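Local coordinates for protein putative pore-forming toxin (Bacteroides vulgatus ATCC 8482, PDB 3KOG) that is of unknown function but may act as a pore-forming toxin, and is probably exported as a lipoprotein, at residues F19-V24 with E58-N63; P23-A28 with Q36-S41; S150-I155 with Y194-K199. All coordinates share one frame; numbering follows the deposited sequence. Where two conformers were deposited one is given.

Contact 1 (F19-V24 with E58-N63)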
loop_
_atom_site.group_PDB
_atom_site.type_symbol
_atom_site.label_atom_id
_atom_site.label_comp_id
_atom_site.label_asym_id
_atom_site.label_seq_id
_atom_site.Cartn_x
_atom_site.Cartn_y
_atom_site.Cartn_z
ATOM N N PHE A 19 0.760 4.849 -7.155
ATOM C CA PHE A 19 0.394 4.028 -6.027
ATOM C C PHE A 19 -0.524 2.919 -6.512
ATOM O O PHE A 19 -1.449 3.204 -7.289
ATOM C CB PHE A 19 -0.269 4.840 -4.939
ATOM C CG PHE A 19 -0.323 4.119 -3.614
ATOM C CD1 PHE A 19 0.757 4.165 -2.752
ATOM C CD2 PHE A 19 -1.434 3.421 -3.256
ATOM C CE1 PHE A 19 0.732 3.515 -1.566
ATOM C CE2 PHE A 19 -1.492 2.741 -2.053
ATOM C CZ PHE A 19 -0.361 2.800 -1.196
ATOM N N ILE A 20 -0.190 1.675 -6.141
ATOM C CA ILE A 20 -0.964 0.482 -6.528
ATOM C C ILE A 20 -1.636 -0.149 -5.343
ATOM O O ILE A 20 -1.002 -0.457 -4.338
ATOM C CB ILE A 20 -0.071 -0.515 -7.263
ATOM C CG1 ILE A 20 0.501 0.159 -8.536
ATOM C CG2 ILE A 20 -0.839 -1.799 -7.644
ATOM C CD1 ILE A 20 1.646 -0.652 -9.197
ATOM N N ILE A 21 -2.942 -0.340 -5.456
ATOM C CA ILE A 21 -3.717 -1.054 -4.490
ATOM C C ILE A 21 -4.075 -2.440 -5.007
ATOM O O ILE A 21 -4.638 -2.597 -6.128
ATOM C CB ILE A 21 -5.076 -0.288 -4.203
ATOM C CG1 ILE A 21 -4.830 1.060 -3.509
ATOM C CG2 ILE A 21 -6.034 -1.219 -3.314
ATOM C CD1 ILE A 21 -6.067 2.033 -3.603
ATOM N N THR A 22 -3.743 -3.450 -4.230
ATOM C CA THR A 22 -3.993 -4.836 -4.606
ATOM C C THR A 22 -4.998 -5.497 -3.656
ATOM O O THR A 22 -4.667 -5.868 -2.536
ATOM C CB THR A 22 -2.675 -5.652 -4.656
ATOM O OG1 THR A 22 -1.755 -5.037 -5.589
ATOM C CG2 THR A 22 -2.935 -7.088 -5.071
ATOM N N PRO A 23 -6.243 -5.681 -4.123
ATOM C CA PRO A 23 -7.248 -6.366 -3.319
ATOM C C PRO A 23 -6.972 -7.866 -3.246
ATOM O O PRO A 23 -6.512 -8.466 -4.226
ATOM C CB PRO A 23 -8.577 -6.110 -4.081
ATOM C CG PRO A 23 -8.251 -5.218 -5.168
ATOM C CD PRO A 23 -6.805 -5.139 -5.370
ATOM N N VAL A 24 -7.171 -8.415 -2.053
ATOM C CA VAL A 24 -7.133 -9.832 -1.772
ATOM C C VAL A 24 -8.513 -10.175 -1.150
ATOM O O VAL A 24 -8.872 -9.567 -0.117
ATOM C CB VAL A 24 -6.042 -10.151 -0.760
ATOM C CG1 VAL A 24 -6.040 -11.667 -0.442
ATOM C CG2 VAL A 24 -4.648 -9.651 -1.237
ATOM N N GLU A 58 -6.240 10.090 -0.783
ATOM C CA GLU A 58 -7.633 9.792 -1.153
ATOM C C GLU A 58 -8.002 8.382 -0.709
ATOM O O GLU A 58 -7.184 7.475 -0.752
ATOM C CB GLU A 58 -7.730 9.931 -2.676
ATOM C CG GLU A 58 -8.873 9.386 -3.329
ATOM C CD GLU A 58 -8.855 9.616 -4.853
ATOM O OE1 GLU A 58 -7.769 9.596 -5.464
ATOM O OE2 GLU A 58 -9.943 9.743 -5.406
ATOM N N SER A 59 -9.272 8.230 -0.323
ATOM C CA SER A 59 -9.835 6.971 0.124
ATOM C C SER A 59 -10.576 6.281 -0.999
ATOM O O SER A 59 -11.479 6.872 -1.617
ATOM C CB SER A 59 -10.806 7.179 1.289
ATOM O OG SER A 59 -11.223 5.915 1.791
ATOM N N ILE A 60 -10.197 5.035 -1.260
ATOM C CA ILE A 60 -10.805 4.191 -2.317
ATOM C C ILE A 60 -11.541 3.062 -1.593
ATOM O O ILE A 60 -10.977 2.470 -0.671
ATOM C CB ILE A 60 -9.707 3.529 -3.195
ATOM C CG1 ILE A 60 -8.750 4.596 -3.795
ATOM C CG2 ILE A 60 -10.324 2.620 -4.301
ATOM C CD1 ILE A 60 -9.480 5.651 -4.660
ATOM N N ASN A 61 -12.764 2.765 -2.003
ATOM C CA ASN A 61 -13.505 1.672 -1.433
ATOM C C ASN A 61 -13.468 0.525 -2.449
ATOM O O ASN A 61 -13.728 0.715 -3.654
ATOM C CB ASN A 61 -14.946 2.075 -1.123
ATOM C CG ASN A 61 -15.059 3.015 0.068
ATOM O OD1 ASN A 61 -14.079 3.423 0.664
ATOM N ND2 ASN A 61 -16.275 3.379 0.396
ATOM N N ILE A 62 -13.145 -0.663 -1.975
ATOM C CA ILE A 62 -13.127 -1.854 -2.854
ATOM C C ILE A 62 -14.247 -2.794 -2.434
ATOM O O ILE A 62 -14.311 -3.127 -1.273
ATOM C CB ILE A 62 -11.799 -2.578 -2.778
ATOM C CG1 ILE A 62 -10.653 -1.661 -3.217
ATOM C CG2 ILE A 62 -11.767 -3.747 -3.789
ATOM C CD1 ILE A 62 -9.909 -1.035 -2.076
ATOM N N ASN A 63 -15.124 -3.170 -3.361
ATOM C CA ASN A 63 -16.190 -4.101 -3.072
ATOM C C ASN A 63 -15.941 -5.426 -3.803
ATOM O O ASN A 63 -15.347 -5.436 -4.899
ATOM C CB ASN A 63 -17.546 -3.527 -3.494
ATOM C CG ASN A 63 -18.087 -2.508 -2.493
ATOM O OD1 ASN A 63 -17.586 -1.388 -2.390
ATOM N ND2 ASN A 63 -19.125 -2.897 -1.764
#
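Ile21 drives its CD1 methyl into the flank of Ile60, 3.7 Å from Ile60 CG1 and 4.0 Å from Ile60 CB, and this is the tight part of a contact made wholly of hydrocarbon. The other branch of Ile21 does separate work: with CG1 beside the backbone N (chi1 -67°), CG2 is left anti to it and lies 4.1 Å from Ile62 CD1. One branched side chain thus reaches two successive inward residues of the facing strand, crossing both obliquely, which is why isoleucine suits the middle of the interface. In Ile62 the arm that ends in this CD1 is turned well off a staggered position (chi2 99°).

Packing is looser toward Pro23, which is only partly buried. Its ring meets Ile62 at about a right angle, with Pro23 CB 4.0 Å from Ile62 CG2. The CA atoms of this pair are 7.4 Å apart, against 9.1 Å for Ile21 and Ile60, so a short, compact ring fills the narrower gap. On the outer surface of strand 58-66 the chemistry changes to polar: Ser59 points away and is exposed, as is Asn61, whose OD1, in the conformer given, is hydrogen-bonded to Ser74 OG. On the far side of strand 18-27, Thr22 points away from the contact.

No hydrogen bond joins the strands, which run nearly parallel with a crossing angle of -29°, as in the face-to-face packing of an aligned beta sandwich; this agrees with membership of the transthyretin clan. Within its own sheet, strand 18-27 is paired with strands 48-50 and 85-94; from the latter, Val90 touches Ile21 and Ile92 touches Pro23. Strand 58-66 is the middle of a three-stranded antiparallel sheet, with Val75 of strand 69-77 and Phe42 of strand 39-42 widening the core.

Contact 2 (P23-A28 with Q36-S41)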
loop_
_atom_site.group_PDB
_atom_site.type_symbol
_atom_site.label_atom_id
_atom_site.label_comp_id
_atom_site.label_asym_id
_atom_site.label_seq_id
_atom_site.Cartn_x
_atom_site.Cartn_y
_atom_site.Cartn_z
ATOM N N PRO A 23 -6.243 -5.681 -4.123
ATOM C CA PRO A 23 -7.248 -6.366 -3.319
ATOM C C PRO A 23 -6.972 -7.866 -3.246
ATOM O O PRO A 23 -6.512 -8.466 -4.226
ATOM C CB PRO A 23 -8.577 -6.110 -4.081
ATOM C CG PRO A 23 -8.251 -5.218 -5.168
ATOM C CD PRO A 23 -6.805 -5.139 -5.370
ATOM N N VAL A 24 -7.171 -8.415 -2.053
ATOM C CA VAL A 24 -7.133 -9.832 -1.772
ATOM C C VAL A 24 -8.513 -10.175 -1.150
ATOM O O VAL A 24 -8.872 -9.567 -0.117
ATOM C CB VAL A 24 -6.042 -10.151 -0.760
ATOM C CG1 VAL A 24 -6.040 -11.667 -0.442
ATOM C CG2 VAL A 24 -4.648 -9.651 -1.237
ATOM N N VAL A 25 -9.293 -11.070 -1.782
ATOM C CA VAL A 25 -10.671 -11.373 -1.322
ATOM C C VAL A 25 -10.654 -12.746 -0.643
ATOM O O VAL A 25 -10.260 -13.767 -1.276
ATOM C CB VAL A 25 -11.715 -11.385 -2.473
ATOM C CG1 VAL A 25 -13.157 -11.594 -1.922
ATOM C CG2 VAL A 25 -11.620 -10.072 -3.306
ATOM N N ILE A 26 -11.100 -12.769 0.611
ATOM C CA ILE A 26 -11.109 -13.986 1.419
ATOM C C ILE A 26 -12.528 -14.425 1.727
ATOM O O ILE A 26 -13.343 -13.664 2.270
ATOM C CB ILE A 26 -10.351 -13.808 2.761
ATOM C CG1 ILE A 26 -8.920 -13.377 2.523
ATOM C CG2 ILE A 26 -10.437 -15.098 3.671
ATOM C CD1 ILE A 26 -8.046 -14.320 1.630
ATOM N N ASP A 27 -12.819 -15.673 1.399
ATOM C CA ASP A 27 -14.057 -16.249 1.761
ATOM C C ASP A 27 -13.895 -16.801 3.189
ATOM O O ASP A 27 -13.202 -17.779 3.389
ATOM C CB ASP A 27 -14.379 -17.369 0.789
ATOM C CG ASP A 27 -15.622 -18.115 1.145
ATOM O OD1 ASP A 27 -16.345 -17.793 2.110
ATOM O OD2 ASP A 27 -15.894 -19.061 0.406
ATOM N N ALA A 28 -14.544 -16.162 4.128
ATOM C CA ALA A 28 -14.375 -16.432 5.567
ATOM C C ALA A 28 -14.953 -17.767 5.942
ATOM O O ALA A 28 -14.611 -18.337 7.006
ATOM C CB ALA A 28 -15.058 -15.308 6.389
ATOM N N GLN A 36 -9.340 -14.391 -7.450
ATOM C CA GLN A 36 -9.402 -14.649 -8.904
ATOM C C GLN A 36 -10.758 -15.092 -9.422
ATOM O O GLN A 36 -10.996 -15.058 -10.637
ATOM C CB GLN A 36 -8.297 -15.612 -9.380
ATOM C CG GLN A 36 -7.041 -14.881 -9.681
ATOM C CD GLN A 36 -6.057 -15.652 -10.531
ATOM O OE1 GLN A 36 -6.351 -16.032 -11.648
ATOM N NE2 GLN A 36 -5.000 -16.077 -9.912
ATOM N N SER A 37 -11.640 -15.479 -8.508
ATOM C CA SER A 37 -12.993 -15.971 -8.812
ATOM C C SER A 37 -14.113 -14.973 -8.440
ATOM O O SER A 37 -15.267 -15.172 -8.835
ATOM C CB SER A 37 -13.228 -17.303 -8.105
ATOM O OG SER A 37 -12.178 -18.223 -8.456
ATOM N N ALA A 38 -13.774 -13.917 -7.701
ATOM C CA ALA A 38 -14.754 -12.965 -7.171
ATOM C C ALA A 38 -14.892 -11.783 -8.136
ATOM O O ALA A 38 -13.942 -11.423 -8.847
ATOM C CB ALA A 38 -14.310 -12.475 -5.847
ATOM N N GLU A 39 -16.070 -11.196 -8.170
ATOM C CA GLU A 39 -16.310 -9.929 -8.859
ATOM C C GLU A 39 -15.727 -8.855 -7.950
ATOM O O GLU A 39 -15.989 -8.867 -6.728
ATOM C CB GLU A 39 -17.819 -9.727 -9.083
ATOM C CG GLU A 39 -18.202 -8.482 -9.917
ATOM C CD GLU A 39 -19.737 -8.277 -10.062
ATOM O OE1 GLU A 39 -20.561 -9.206 -9.770
ATOM O OE2 GLU A 39 -20.106 -7.152 -10.466
ATOM N N ILE A 40 -14.928 -7.950 -8.510
ATOM C CA ILE A 40 -14.275 -6.929 -7.733
ATOM C C ILE A 40 -14.465 -5.576 -8.349
ATOM O O ILE A 40 -14.228 -5.401 -9.541
ATOM C CB ILE A 40 -12.753 -7.217 -7.584
ATOM C CG1 ILE A 40 -12.582 -8.568 -6.882
ATOM C CG2 ILE A 40 -12.086 -6.121 -6.774
ATOM C CD1 ILE A 40 -11.120 -9.034 -6.760
ATOM N N SER A 41 -14.797 -4.584 -7.523
ATOM C CA SER A 41 -14.991 -3.252 -8.020
ATOM C C SER A 41 -14.252 -2.221 -7.171
ATOM O O SER A 41 -14.146 -2.342 -5.933
ATOM C CB SER A 41 -16.492 -2.928 -8.095
ATOM O OG SER A 41 -17.072 -2.967 -6.805
#
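Ile40 and Val25 face one another with their side chains sliding past in opposite directions, so each lies along the flank of the other. From its CA, Ile40 sends CB toward strand 18-27 and there divides. The short branch, CG2, stands anti to the backbone N and comes to 4.3 Å from Pro23 CG, a light touch on the ring. The longer branch starts with CG1, 4.0 Å from Val25 CG2, and runs out extended (chi2 176°) to CD1, which closes on the same Val25 methyl at 3.6 Å. This straight arm covers the distance to Val25. At Ala38, in the loop just before strand 39-42, the CA atoms of Ala38 and Val25 are 7.3 Å apart and a single methyl suffices: Ala38 CB meets Val25 CG1 at 4.2 Å.

Val25 has its backbone N bonded to Thr35 OG1. The contact joins strand 18-27 to the outermost strand, 39-42, of the three-stranded sheet facing it, at the margin of the sandwich. Every touch is carbon on carbon, without a hydrogen bond, consistent with an association held by shape and by exclusion of water, though only Val25 is fully buried, and with little directional preference.

Contact 3 (S150-I155 with Y194-K199)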
loop_
_atom_site.group_PDB
_atom_site.type_symbol
_atom_site.label_atom_id
_atom_site.label_comp_id
_atom_site.label_asym_id
_atom_site.label_seq_id
_atom_site.Cartn_x
_atom_site.Cartn_y
_atom_site.Cartn_z
ATOM N N SER A 150 -15.470 -21.093 13.716
ATOM C CA SER A 150 -14.391 -21.154 12.710
ATOM C C SER A 150 -14.454 -19.965 11.737
ATOM O O SER A 150 -13.440 -19.522 11.234
ATOM C CB SER A 150 -14.426 -22.504 11.964
ATOM O OG SER A 150 -15.644 -22.698 11.227
ATOM N N GLU A 151 -15.646 -19.473 11.445
ATOM C CA GLU A 151 -15.825 -18.358 10.501
ATOM C C GLU A 151 -15.148 -17.090 11.076
ATOM O O GLU A 151 -14.394 -16.395 10.378
ATOM C CB GLU A 151 -17.321 -18.126 10.250
ATOM C CG GLU A 151 -17.602 -17.408 8.956
ATOM C CD GLU A 151 -19.037 -17.058 8.716
ATOM O OE1 GLU A 151 -19.916 -17.541 9.433
ATOM O OE2 GLU A 151 -19.290 -16.283 7.766
ATOM N N ILE A 152 -15.403 -16.833 12.365
ATOM C CA ILE A 152 -14.790 -15.702 13.059
ATOM C C ILE A 152 -13.256 -15.889 13.071
ATOM O O ILE A 152 -12.487 -14.964 12.737
ATOM C CB ILE A 152 -15.332 -15.529 14.466
ATOM C CG1 ILE A 152 -16.786 -15.025 14.404
ATOM C CG2 ILE A 152 -14.425 -14.551 15.235
ATOM C CD1 ILE A 152 -17.549 -15.098 15.764
ATOM N N LYS A 153 -12.821 -17.102 13.397
ATOM C CA LYS A 153 -11.385 -17.407 13.402
ATOM C C LYS A 153 -10.755 -17.205 12.023
ATOM O O LYS A 153 -9.629 -16.698 11.923
ATOM C CB LYS A 153 -11.100 -18.820 13.952
ATOM C CG LYS A 153 -11.468 -18.933 15.448
ATOM C CD LYS A 153 -11.138 -20.318 16.081
ATOM C CE LYS A 153 -11.956 -21.440 15.480
ATOM N NZ LYS A 153 -11.814 -22.766 16.260
ATOM N N ASN A 154 -11.470 -17.576 10.965
ATOM C CA ASN A 154 -10.944 -17.411 9.608
ATOM C C ASN A 154 -10.729 -15.943 9.225
ATOM O O ASN A 154 -9.739 -15.579 8.540
ATOM C CB ASN A 154 -11.890 -18.085 8.580
ATOM C CG ASN A 154 -11.791 -19.608 8.597
ATOM O OD1 ASN A 154 -10.815 -20.143 9.089
ATOM N ND2 ASN A 154 -12.796 -20.301 8.065
ATOM N N ILE A 155 -11.696 -15.120 9.633
ATOM C CA ILE A 155 -11.615 -13.687 9.443
ATOM C C ILE A 155 -10.361 -13.116 10.110
ATOM O O ILE A 155 -9.575 -12.360 9.504
ATOM C CB ILE A 155 -12.908 -12.989 9.977
ATOM C CG1 ILE A 155 -14.124 -13.404 9.165
ATOM C CG2 ILE A 155 -12.761 -11.457 9.855
ATOM C CD1 ILE A 155 -15.518 -12.879 9.645
ATOM N N TYR A 194 -9.878 -3.518 14.280
ATOM C CA TYR A 194 -11.049 -3.985 13.595
ATOM C C TYR A 194 -12.045 -4.553 14.590
ATOM O O TYR A 194 -11.665 -5.190 15.580
ATOM C CB TYR A 194 -10.721 -5.116 12.601
ATOM C CG TYR A 194 -9.853 -4.733 11.429
ATOM C CD1 TYR A 194 -8.482 -4.683 11.548
ATOM C CD2 TYR A 194 -10.417 -4.294 10.211
ATOM C CE1 TYR A 194 -7.689 -4.299 10.465
ATOM C CE2 TYR A 194 -9.602 -3.900 9.165
ATOM C CZ TYR A 194 -8.253 -3.909 9.312
ATOM O OH TYR A 194 -7.436 -3.493 8.255
ATOM N N GLN A 195 -13.333 -4.398 14.283
ATOM C CA GLN A 195 -14.364 -5.206 14.928
ATOM C C GLN A 195 -14.987 -6.129 13.890
ATOM O O GLN A 195 -15.165 -5.758 12.686
ATOM C CB GLN A 195 -15.473 -4.346 15.522
ATOM C CG GLN A 195 -15.076 -3.576 16.736
ATOM C CD GLN A 195 -16.300 -2.976 17.397
ATOM O OE1 GLN A 195 -17.113 -2.360 16.742
ATOM N NE2 GLN A 195 -16.449 -3.188 18.676
ATOM N N ILE A 196 -15.324 -7.321 14.355
ATOM C CA ILE A 196 -16.106 -8.245 13.574
ATOM C C ILE A 196 -17.541 -8.053 14.040
ATOM O O ILE A 196 -17.813 -8.124 15.226
ATOM C CB ILE A 196 -15.640 -9.676 13.759
ATOM C CG1 ILE A 196 -14.223 -9.792 13.176
ATOM C CG2 ILE A 196 -16.647 -10.639 13.062
ATOM C CD1 ILE A 196 -13.504 -11.049 13.503
ATOM N N ILE A 197 -18.435 -7.774 13.102
ATOM C CA ILE A 197 -19.814 -7.378 13.414
ATOM C C ILE A 197 -20.826 -8.258 12.670
ATOM O O ILE A 197 -20.625 -8.632 11.529
ATOM C CB ILE A 197 -20.084 -5.896 13.063
ATOM C CG1 ILE A 197 -19.094 -5.001 13.781
ATOM C CG2 ILE A 197 -21.560 -5.500 13.446
ATOM C CD1 ILE A 197 -19.092 -3.585 13.260
ATOM N N GLU A 198 -21.909 -8.605 13.349
ATOM C CA GLU A 198 -22.956 -9.438 12.757
ATOM C C GLU A 198 -23.652 -8.743 11.594
ATOM O O GLU A 198 -23.970 -7.569 11.683
ATOM C CB GLU A 198 -23.970 -9.762 13.822
ATOM C CG GLU A 198 -23.418 -10.666 14.924
ATOM C CD GLU A 198 -24.383 -10.824 16.062
ATOM O OE1 GLU A 198 -25.263 -9.952 16.220
ATOM O OE2 GLU A 198 -24.259 -11.802 16.811
ATOM N N LYS A 199 -23.821 -9.454 10.477
ATOM C CA LYS A 199 -24.700 -8.970 9.407
ATOM C C LYS A 199 -26.135 -9.152 9.907
ATOM O O LYS A 199 -26.435 -10.162 10.538
ATOM C CB LYS A 199 -24.492 -9.759 8.111
ATOM C CG LYS A 199 -23.105 -9.574 7.480
ATOM C CD LYS A 199 -23.124 -9.870 5.985
ATOM C CE LYS A 199 -21.817 -9.444 5.348
ATOM N NZ LYS A 199 -21.889 -9.208 3.873
#
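Ile196 points from its strand at the helix and lays its CD1 methyl against both Ile152 and Ile155, meeting each at a slant. The two helix residues are three positions apart, close to one turn, so they present their side chains on the same flank. They do not present them alike. Ile155 has CB directed toward the strand, whereas the corresponding bond of Ile152 runs across the line of approach, and its methyl branch makes the touch.

In both helical isoleucines the touching group is CG2: CG1 lies beside the backbone N (chi1 -71° in Ile152, -65° in Ile155), which turns CG2 to the strand. Ile155 CG2 approaches Ile196 CD1 to 3.7 Å and Ile196 CG1 to 4.0 Å, alongside the last C-C bond of Ile196. Ile152 CG2 reaches the same CD1 at 4.0 Å from a clearly different direction. Isoleucine suits all three places: its beta branch puts a methyl close to the helix surface, while the extended arm of Ile196 covers the remaining distance from the strand. All three are buried, and the contact contains no polar bond.

Strand 179-198 lies between strands 98-120 and 207-225 here, and Val208 and Phe211 of the latter also pack on Ile196. The helix 150-158 rests over this end of the sheet. Tyr145 from the preceding loop touches Ile152, and Glu151, buried, is hydrogen-bonded through its two carboxylate oxygens to Ser95 and Asn97, which tie the helix to the link between strands 85-94 and 98-120.

How the contacts relate
Contacts 1 and 2 are successive sections of one interface, their centres 12 Å apart, sharing Pro23 and strand 18-27 and facing the neighbouring strands 58-66 and 39-42. Those strands are joined at the seam: Asn63 O lies 2.8 Å from Ser41 N, a probable hydrogen bond, and Ile62 CG2 packs 3.8 Å from Ile40 CG2. Contact 3 comes later in the chain, yet the end of segment 23-28 meets its helix, with Ala28 O 2.9 Å from Asn154 ND2, again probably bonded, and Ala28 CB 3.5 Å from Ile155 CG1. Contact 1 is more remote, its nearest atoms about 9 Å from those of contact 3. The loop residue Ala28, just past strand 18-27, thus connects the sandwich with the helix.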